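Local coordinates for pirin family protein (Acinetobacter baumannii, PDB 6D0P), which binds a metal ion in a cupin fold and is probably an iron-dependent quercetin 2,3-dioxygenase of the pirin family, at residues 30-42 with 253-267. Sequence-based numbering, arbitrary orientation. Where two conformers were deposited one is given.
Sequences SYDRLGQTLSPFL and GQPLNEPIEGYGPFV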
ATOM      1  N   SER A  30      10.653   0.585  -2.928  1.00 17.43           N
ATOM      2  CA  SER A  30      10.712  -0.725  -3.523  1.00 18.57           C
ATOM      3  C   SER A  30      11.730  -1.607  -2.784  1.00 18.05           C
ATOM      4  O   SER A  30      12.805  -1.146  -2.426  1.00 19.34           O
ATOM      5  CB  SER A  30      11.054  -0.628  -4.991  1.00 20.35           C
ATOM      6  OG  SER A  30      11.244  -1.930  -5.530  1.00 22.86           O
ATOM      7  N   TYR A  31      11.418  -2.899  -2.693  1.00 19.41           N
ATOM      8  CA  TYR A  31      12.283  -3.911  -2.068  1.00 20.68           C
ATOM      9  C   TYR A  31      13.583  -4.050  -2.874  1.00 23.11           C
ATOM     10  O   TYR A  31      14.588  -4.508  -2.359  1.00 22.00           O
ATOM     11  CB  TYR A  31      11.592  -5.277  -2.015  1.00 20.99           C
ATOM     12  CG  TYR A  31      11.387  -5.941  -3.346  1.00 22.15           C
ATOM     13  CD1 TYR A  31      12.367  -6.762  -3.887  1.00 24.24           C
ATOM     14  CD2 TYR A  31      10.219  -5.767  -4.061  1.00 22.01           C
ATOM     15  CE1 TYR A  31      12.205  -7.356  -5.128  1.00 25.38           C
ATOM     16  CE2 TYR A  31      10.023  -6.382  -5.283  1.00 24.09           C
ATOM     17  CZ  TYR A  31      11.028  -7.165  -5.829  1.00 26.29           C
ATOM     18  OH  TYR A  31      10.841  -7.769  -7.039  1.00 26.96           O
ATOM     19  N   ASP A  32      13.517  -3.669  -4.138  1.00 23.96           N
ATOM     20  CA  ASP A  32      14.641  -3.812  -5.048  1.00 32.13           C
ATOM     21  C   ASP A  32      15.736  -2.802  -4.694  1.00 32.70           C
ATOM     22  O   ASP A  32      16.876  -3.024  -5.022  1.00 32.18           O
ATOM     23  CB  ASP A  32      14.211  -3.618  -6.507  1.00 39.01           C
ATOM     24  CG  ASP A  32      15.217  -4.186  -7.495  1.00 48.81           C
ATOM     25  OD1 ASP A  32      15.557  -5.384  -7.362  1.00 54.70           O
ATOM     26  OD2 ASP A  32      15.662  -3.427  -8.380  1.00 59.95           O
ATOM     27  N   ARG A  33      15.367  -1.713  -4.024  1.00 29.84           N
ATOM     28  CA  ARG A  33      16.324  -0.676  -3.620  1.00 31.37           C
ATOM     29  C   ARG A  33      16.579  -0.754  -2.114  1.00 30.06           C
ATOM     30  O   ARG A  33      17.716  -0.644  -1.701  1.00 31.14           O
ATOM     31  CB  ARG A  33      15.809   0.726  -3.975  1.00 33.35           C
ATOM     32  CG  ARG A  33      15.496   0.909  -5.456  1.00 42.22           C
ATOM     33  CD  ARG A  33      15.239   2.354  -5.850  1.00 47.89           C
ATOM     34  NE  ARG A  33      14.114   2.986  -5.160  1.00 53.70           N
ATOM     35  CZ  ARG A  33      12.858   2.985  -5.599  1.00 54.61           C
ATOM     36  NH1 ARG A  33      12.538   2.310  -6.693  1.00 57.65           N
ATOM     37  NH2 ARG A  33      11.934   3.682  -4.958  1.00 52.68           N
ATOM     38  N   LEU A  34      15.559  -0.974  -1.288  1.00 28.07           N
ATOM     39  CA  LEU A  34      15.831  -0.936   0.209  1.00 30.08           C
ATOM     40  C   LEU A  34      15.768  -2.317   0.877  1.00 28.13           C
ATOM     41  O   LEU A  34      16.111  -2.437   2.041  1.00 30.98           O
ATOM     42  CB  LEU A  34      14.850   0.045   0.846  1.00 30.02           C
ATOM     43  CG  LEU A  34      15.118   1.509   0.489  1.00 34.92           C
ATOM     44  CD1 LEU A  34      13.968   2.411   0.922  1.00 37.99           C
ATOM     45  CD2 LEU A  34      16.426   1.968   1.114  1.00 37.87           C
ATOM     46  N   GLY A  35      15.238  -3.320   0.197  1.00 27.06           N
ATOM     47  CA  GLY A  35      15.244  -4.715   0.669  1.00 25.37           C
ATOM     48  C   GLY A  35      14.595  -4.995   2.022  1.00 24.48           C
ATOM     49  O   GLY A  35      13.414  -4.717   2.254  1.00 24.87           O
ATOM     50  N   GLN A  36      15.389  -5.647   2.897  1.00 20.13           N
ATOM     51  CA  GLN A  36      14.981  -6.095   4.227  1.00 19.75           C
ATOM     52  C   GLN A  36      14.650  -4.921   5.167  1.00 18.91           C
ATOM     53  O   GLN A  36      13.887  -5.098   6.133  1.00 17.93           O
ATOM     54  CB  GLN A  36      16.077  -6.941   4.864  1.00 20.71           C
ATOM     55  CG  GLN A  36      16.386  -8.221   4.097  1.00 21.73           C
ATOM     56  CD  GLN A  36      15.298  -9.264   4.213  1.00 21.81           C
ATOM     57  OE1 GLN A  36      14.307  -9.088   4.924  1.00 20.31           O
ATOM     58  NE2 GLN A  36      15.492 -10.379   3.518  1.00 22.48           N
ATOM     59  N   THR A  37      15.195  -3.744   4.903  1.00 17.62           N
ATOM     60  CA  THR A  37      14.901  -2.571   5.739  1.00 18.41           C
ATOM     61  C   THR A  37      13.389  -2.276   5.779  1.00 17.34           C
ATOM     62  O   THR A  37      12.856  -1.789   6.804  1.00 17.65           O
ATOM     63  CB  THR A  37      15.646  -1.342   5.206  1.00 21.28           C
ATOM     64  OG1 THR A  37      17.037  -1.657   5.297  1.00 22.74           O
ATOM     65  CG2 THR A  37      15.328  -0.077   5.966  1.00 22.49           C
ATOM     66  N   LEU A  38      12.698  -2.552   4.679  1.00 15.61           N
ATOM     67  CA  LEU A  38      11.273  -2.278   4.576  1.00 15.08           C
ATOM     68  C   LEU A  38      10.395  -3.405   5.135  1.00 14.29           C
ATOM     69  O   LEU A  38       9.180  -3.203   5.260  1.00 12.20           O
ATOM     70  CB  LEU A  38      10.931  -2.109   3.096  1.00 15.90           C
ATOM     71  CG  LEU A  38      11.591  -0.932   2.390  1.00 17.26           C
ATOM     72  CD1 LEU A  38      11.378  -1.055   0.887  1.00 18.46           C
ATOM     73  CD2 LEU A  38      11.020   0.386   2.894  1.00 17.45           C
ATOM     74  N   SER A  39      10.952  -4.586   5.390  1.00 13.82           N
ATOM     75  CA  SER A  39      10.154  -5.795   5.744  1.00 14.53           C
ATOM     76  C   SER A  39       9.154  -5.489   6.865  1.00 14.25           C
ATOM     77  O   SER A  39       9.533  -5.004   7.933  1.00 13.81           O
ATOM     78  CB  SER A  39      11.071  -6.952   6.116  1.00 15.68           C
ATOM     79  OG  SER A  39      10.334  -8.135   6.412  1.00 15.48           O
ATOM     80  N   PRO A  40       7.891  -5.882   6.710  1.00 13.83           N
ATOM     81  CA  PRO A  40       7.366  -6.733   5.647  1.00 13.86           C
ATOM     82  C   PRO A  40       6.847  -6.050   4.381  1.00 13.90           C
ATOM     83  O   PRO A  40       6.187  -6.713   3.575  1.00 14.72           O
ATOM     84  CB  PRO A  40       6.170  -7.388   6.381  1.00 14.16           C
ATOM     85  CG  PRO A  40       5.666  -6.285   7.281  1.00 13.80           C
ATOM     86  CD  PRO A  40       6.924  -5.633   7.781  1.00 13.47           C
ATOM     87  N   PHE A  41       7.083  -4.746   4.226  1.00 13.20           N
ATOM     88  CA  PHE A  41       6.569  -4.020   3.099  1.00 12.81           C
ATOM     89  C   PHE A  41       7.505  -4.207   1.913  1.00 13.30           C
ATOM     90  O   PHE A  41       8.697  -4.232   2.095  1.00 15.07           O
ATOM     91  CB  PHE A  41       6.317  -2.563   3.481  1.00 12.18           C
ATOM     92  CG  PHE A  41       5.382  -2.487   4.656  1.00 12.21           C
ATOM     93  CD1 PHE A  41       4.034  -2.757   4.492  1.00 12.70           C
ATOM     94  CD2 PHE A  41       5.864  -2.249   5.932  1.00 12.42           C
ATOM     95  CE1 PHE A  41       3.165  -2.770   5.576  1.00 12.92           C
ATOM     96  CE2 PHE A  41       4.996  -2.244   7.012  1.00 12.62           C
ATOM     97  CZ  PHE A  41       3.653  -2.505   6.836  1.00 13.54           C
ATOM     98  N   LEU A  42       6.936  -4.284   0.710  1.00 13.36           N
ATOM     99  CA  LEU A  42       7.729  -4.572  -0.511  1.00 13.83           C
ATOM    100  C   LEU A  42       7.745  -3.410  -1.511  1.00 14.41           C
ATOM    101  O   LEU A  42       8.756  -3.226  -2.207  1.00 15.33           O
ATOM    102  CB  LEU A  42       7.118  -5.783  -1.218  1.00 13.78           C
ATOM    103  CG  LEU A  42       7.335  -7.138  -0.553  1.00 13.82           C
ATOM    104  CD1 LEU A  42       6.456  -8.187  -1.212  1.00 14.41           C
ATOM    105  CD2 LEU A  42       8.810  -7.516  -0.590  1.00 13.93           C
ATOM    106  N   GLY A 253       5.574  -2.995  11.039  1.00 13.79           N
ATOM    107  CA  GLY A 253       5.428  -4.400  11.090  1.00 14.12           C
ATOM    108  C   GLY A 253       6.641  -5.124  11.626  1.00 15.12           C
ATOM    109  O   GLY A 253       7.790  -4.625  11.596  1.00 14.58           O
ATOM    110  N   GLN A 254       6.368  -6.319  12.142  0.50 15.49           N
ATOM    111  CA  GLN A 254       7.410  -7.206  12.592  0.50 16.13           C
ATOM    112  C   GLN A 254       8.206  -7.628  11.353  0.50 15.47           C
ATOM    113  O   GLN A 254       7.620  -8.124  10.390  0.50 14.82           O
ATOM    114  CB  GLN A 254       6.818  -8.430  13.290  0.50 17.66           C
ATOM    115  CG  GLN A 254       7.873  -9.422  13.764  0.50 19.39           C
ATOM    116  CD  GLN A 254       8.755  -8.824  14.830  0.50 21.26           C
ATOM    117  OE1 GLN A 254       8.287  -8.123  15.716  0.50 22.91           O
ATOM    118  NE2 GLN A 254      10.051  -9.093  14.751  0.50 24.14           N
ATOM    119  N   PRO A 255       9.521  -7.395  11.352  1.00 15.01           N
ATOM    120  CA  PRO A 255      10.332  -7.806  10.206  1.00 15.34           C
ATOM    121  C   PRO A 255      10.224  -9.324  10.008  1.00 15.49           C
ATOM    122  O   PRO A 255      10.178 -10.070  10.978  1.00 15.76           O
ATOM    123  CB  PRO A 255      11.775  -7.378  10.491  1.00 15.69           C
ATOM    124  CG  PRO A 255      11.698  -6.437  11.652  1.00 16.21           C
ATOM    125  CD  PRO A 255      10.340  -6.643  12.300  1.00 15.93           C
ATOM    126  N   LEU A 256      10.175  -9.783   8.765  1.00 15.02           N
ATOM    127  CA  LEU A 256       9.972 -11.220   8.533  1.00 15.87           C
ATOM    128  C   LEU A 256      11.267 -11.996   8.768  1.00 17.10           C
ATOM    129  O   LEU A 256      11.208 -13.193   9.125  1.00 16.84           O
ATOM    130  CB  LEU A 256       9.433 -11.462   7.123  1.00 15.40           C
ATOM    131  CG  LEU A 256       8.045 -10.892   6.850  1.00 16.50           C
ATOM    132  CD1 LEU A 256       7.579 -11.257   5.452  1.00 16.67           C
ATOM    133  CD2 LEU A 256       7.035 -11.365   7.881  1.00 18.00           C
ATOM    134  N   ASN A 257      12.395 -11.334   8.523  0.50 17.28           N
ATOM    135  CA  ASN A 257      13.716 -11.937   8.705  0.50 18.81           C
ATOM    136  C   ASN A 257      13.805 -13.236   7.900  0.50 18.70           C
ATOM    137  O   ASN A 257      14.248 -14.279   8.405  0.50 19.96           O
ATOM    138  CB  ASN A 257      14.037 -12.161  10.180  0.50 20.28           C
ATOM    139  CG  ASN A 257      14.358 -10.870  10.897  0.50 20.49           C
ATOM    140  OD1 ASN A 257      15.206 -10.102  10.447  0.50 22.48           O
ATOM    141  ND2 ASN A 257      13.725 -10.649  12.034  0.50 22.07           N
ATOM    142  N   GLU A 258      13.390 -13.134   6.645  1.00 18.03           N
ATOM    143  CA  GLU A 258      13.436 -14.246   5.696  1.00 18.45           C
ATOM    144  C   GLU A 258      13.976 -13.683   4.382  1.00 18.31           C
ATOM    145  O   GLU A 258      13.815 -12.490   4.099  1.00 17.09           O
ATOM    146  CB  GLU A 258      12.043 -14.871   5.517  1.00 19.37           C
ATOM    147  CG  GLU A 258      11.621 -15.727   6.695  1.00 20.86           C
ATOM    148  CD  GLU A 258      10.236 -16.337   6.566  1.00 21.94           C
ATOM    149  OE1 GLU A 258       9.356 -15.675   6.009  1.00 20.89           O
ATOM    150  OE2 GLU A 258      10.072 -17.506   6.962  1.00 27.31           O
ATOM    151  N   PRO A 259      14.612 -14.519   3.576  1.00 18.96           N
ATOM    152  CA  PRO A 259      15.161 -14.035   2.314  1.00 20.08           C
ATOM    153  C   PRO A 259      14.099 -13.477   1.351  1.00 20.20           C
ATOM    154  O   PRO A 259      12.960 -13.920   1.361  1.00 19.45           O
ATOM    155  CB  PRO A 259      15.823 -15.259   1.655  1.00 20.55           C
ATOM    156  CG  PRO A 259      15.905 -16.290   2.747  1.00 21.87           C
ATOM    157  CD  PRO A 259      14.756 -15.971   3.678  1.00 21.21           C
ATOM    158  N   ILE A 260      14.499 -12.514   0.534  1.00 19.94           N
ATOM    159  CA  ILE A 260      13.618 -11.964  -0.473  1.00 20.88           C
ATOM    160  C   ILE A 260      14.227 -12.217  -1.856  1.00 23.67           C
ATOM    161  O   ILE A 260      15.329 -11.791  -2.136  1.00 21.80           O
ATOM    162  CB  ILE A 260      13.398 -10.459  -0.294  1.00 20.73           C
ATOM    163  CG1 ILE A 260      12.813 -10.118   1.076  1.00 20.03           C
ATOM    164  CG2 ILE A 260      12.543  -9.924  -1.425  1.00 20.56           C
ATOM    165  CD1 ILE A 260      12.905  -8.660   1.420  1.00 20.47           C
ATOM    166  N   GLU A 261      13.498 -12.936  -2.696  0.50 23.63           N
ATOM    167  CA  GLU A 261      13.913 -13.146  -4.075  0.50 25.60           C
ATOM    168  C   GLU A 261      12.736 -12.708  -4.951  0.50 25.08           C
ATOM    169  O   GLU A 261      11.676 -13.375  -4.968  0.50 24.12           O
ATOM    170  CB  GLU A 261      14.322 -14.599  -4.318  0.50 28.24           C
ATOM    171  CG  GLU A 261      15.412 -15.098  -3.382  0.50 30.10           C
ATOM    172  CD  GLU A 261      16.831 -14.681  -3.732  0.50 33.37           C
ATOM    173  OE1 GLU A 261      17.091 -14.414  -4.921  0.50 35.10           O
ATOM    174  OE2 GLU A 261      17.679 -14.640  -2.811  0.50 34.59           O
ATOM    175  N   GLY A 262      12.897 -11.568  -5.623  1.00 24.87           N
ATOM    176  CA  GLY A 262      11.832 -11.019  -6.437  1.00 26.17           C
ATOM    177  C   GLY A 262      12.185 -10.960  -7.906  1.00 29.94           C
ATOM    178  O   GLY A 262      13.344 -10.880  -8.285  1.00 30.76           O
ATOM    179  N   TYR A 263      11.149 -11.013  -8.718  1.00 28.04           N
ATOM    180  CA  TYR A 263      11.276 -10.905 -10.157  1.00 29.38           C
ATOM    181  C   TYR A 263       9.928 -10.438 -10.694  1.00 27.86           C
ATOM    182  O   TYR A 263       8.934 -11.168 -10.576  1.00 26.65           O
ATOM    183  CB  TYR A 263      11.688 -12.242 -10.766  1.00 31.50           C
ATOM    184  CG  TYR A 263      11.821 -12.220 -12.264  1.00 35.45           C
ATOM    185  CD1 TYR A 263      12.928 -11.649 -12.869  1.00 39.51           C
ATOM    186  CD2 TYR A 263      10.831 -12.746 -13.076  1.00 38.90           C
ATOM    187  CE1 TYR A 263      13.062 -11.618 -14.246  1.00 42.32           C
ATOM    188  CE2 TYR A 263      10.949 -12.729 -14.456  1.00 43.80           C
ATOM    189  CZ  TYR A 263      12.067 -12.158 -15.042  1.00 45.03           C
ATOM    190  OH  TYR A 263      12.194 -12.136 -16.399  1.00 52.28           O
ATOM    191  N   GLY A 264       9.880  -9.226 -11.229  1.00 26.94           N
ATOM    192  CA  GLY A 264       8.623  -8.693 -11.776  1.00 28.01           C
ATOM    193  C   GLY A 264       7.457  -8.729 -10.795  1.00 28.66           C
ATOM    194  O   GLY A 264       7.494  -8.099  -9.744  1.00 27.97           O
ATOM    195  N   PRO A 265       6.413  -9.489 -11.108  1.00 26.49           N
ATOM    196  CA  PRO A 265       5.326  -9.528 -10.129  1.00 26.84           C
ATOM    197  C   PRO A 265       5.344 -10.771  -9.223  1.00 25.04           C
ATOM    198  O   PRO A 265       4.309 -11.144  -8.643  1.00 24.14           O
ATOM    199  CB  PRO A 265       4.117  -9.469 -11.054  1.00 28.89           C
ATOM    200  CG  PRO A 265       4.523 -10.347 -12.202  1.00 28.27           C
ATOM    201  CD  PRO A 265       6.016 -10.146 -12.350  1.00 31.40           C
ATOM    202  N   PHE A 266       6.503 -11.402  -9.094  1.00 23.33           N
ATOM    203  CA  PHE A 266       6.648 -12.542  -8.208  1.00 22.79           C
ATOM    204  C   PHE A 266       7.626 -12.180  -7.083  1.00 23.13           C
ATOM    205  O   PHE A 266       8.672 -11.598  -7.350  1.00 23.81           O
ATOM    206  CB  PHE A 266       7.201 -13.750  -8.951  1.00 23.84           C
ATOM    207  CG  PHE A 266       6.484 -14.108 -10.227  1.00 24.55           C
ATOM    208  CD1 PHE A 266       5.135 -14.397 -10.215  1.00 23.72           C
ATOM    209  CD2 PHE A 266       7.187 -14.253 -11.413  1.00 26.46           C
ATOM    210  CE1 PHE A 266       4.484 -14.777 -11.376  1.00 25.49           C
ATOM    211  CE2 PHE A 266       6.529 -14.621 -12.577  1.00 26.90           C
ATOM    212  CZ  PHE A 266       5.185 -14.900 -12.549  1.00 25.64           C
ATOM    213  N   VAL A 267       7.290 -12.512  -5.837  1.00 19.22           N
ATOM    214  CA  VAL A 267       8.215 -12.291  -4.738  1.00 17.77           C
ATOM    215  C   VAL A 267       8.179 -13.546  -3.869  1.00 17.48           C
ATOM    216  O   VAL A 267       7.141 -13.835  -3.233  1.00 16.89           O
ATOM    217  CB  VAL A 267       7.891 -11.039  -3.903  1.00 17.68           C
ATOM    218  CG1 VAL A 267       8.883 -10.909  -2.758  1.00 17.77           C
ATOM    219  CG2 VAL A 267       7.878  -9.771  -4.743  1.00 17.94           C
TER
HETATM  220  O   HOH W   1      13.441  -8.756   7.569  1.00 17.64           O
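Q36 NE2 donates to the carbonyl O of E258 at 2.8 Å; the bond is nearly straight and lies close to the amide plane, although on the acceptor side NE2 sits well above the carbonyl plane. A bend at chi2 (-72°) folds the chain so that the amide reaches the 253-267 segment, where I260 runs alongside, pointing the other way, CG1 3.6 Å from Q36 NE2. OE1 of Q36 takes a hydrogen bond from a water whose O also accepts from N257 N at 2.9 Å. One residue back, L256 N donates almost linearly (173°) to S39 OG at 2.9 Å. Chi1 of S39, -178°, turns OG away from its own N and out to that amide, while S39 O is bonded by T205. After the cis peptide P40 packs against the other segment, its CB 4.0 Å from L256 CG and its CD beside G253 CA and Q254 O.

Pirins are bicupins, and here the short helix and turn leading into strand 41-52 of the N-terminal cupin rest on the segment that leaves the end of strand 245-253 of the C-terminal cupin and crosses to the hairpin 261-268. At the hairpin end Y31 runs obliquely against the chain: CD1 meets I260 CG2, CE2 meets V267 CG2, and OH comes within 3.5 Å of G262 CA, where the lack of a side chain leaves room for the hydroxyl. L42 and V267 meet tip to tip beside it, CD1 to CG1 4.0 Å. On the hairpin, F266 points away from this contact, packing on P65 next to manganese ligand H66 and on I274 of helix 271-282.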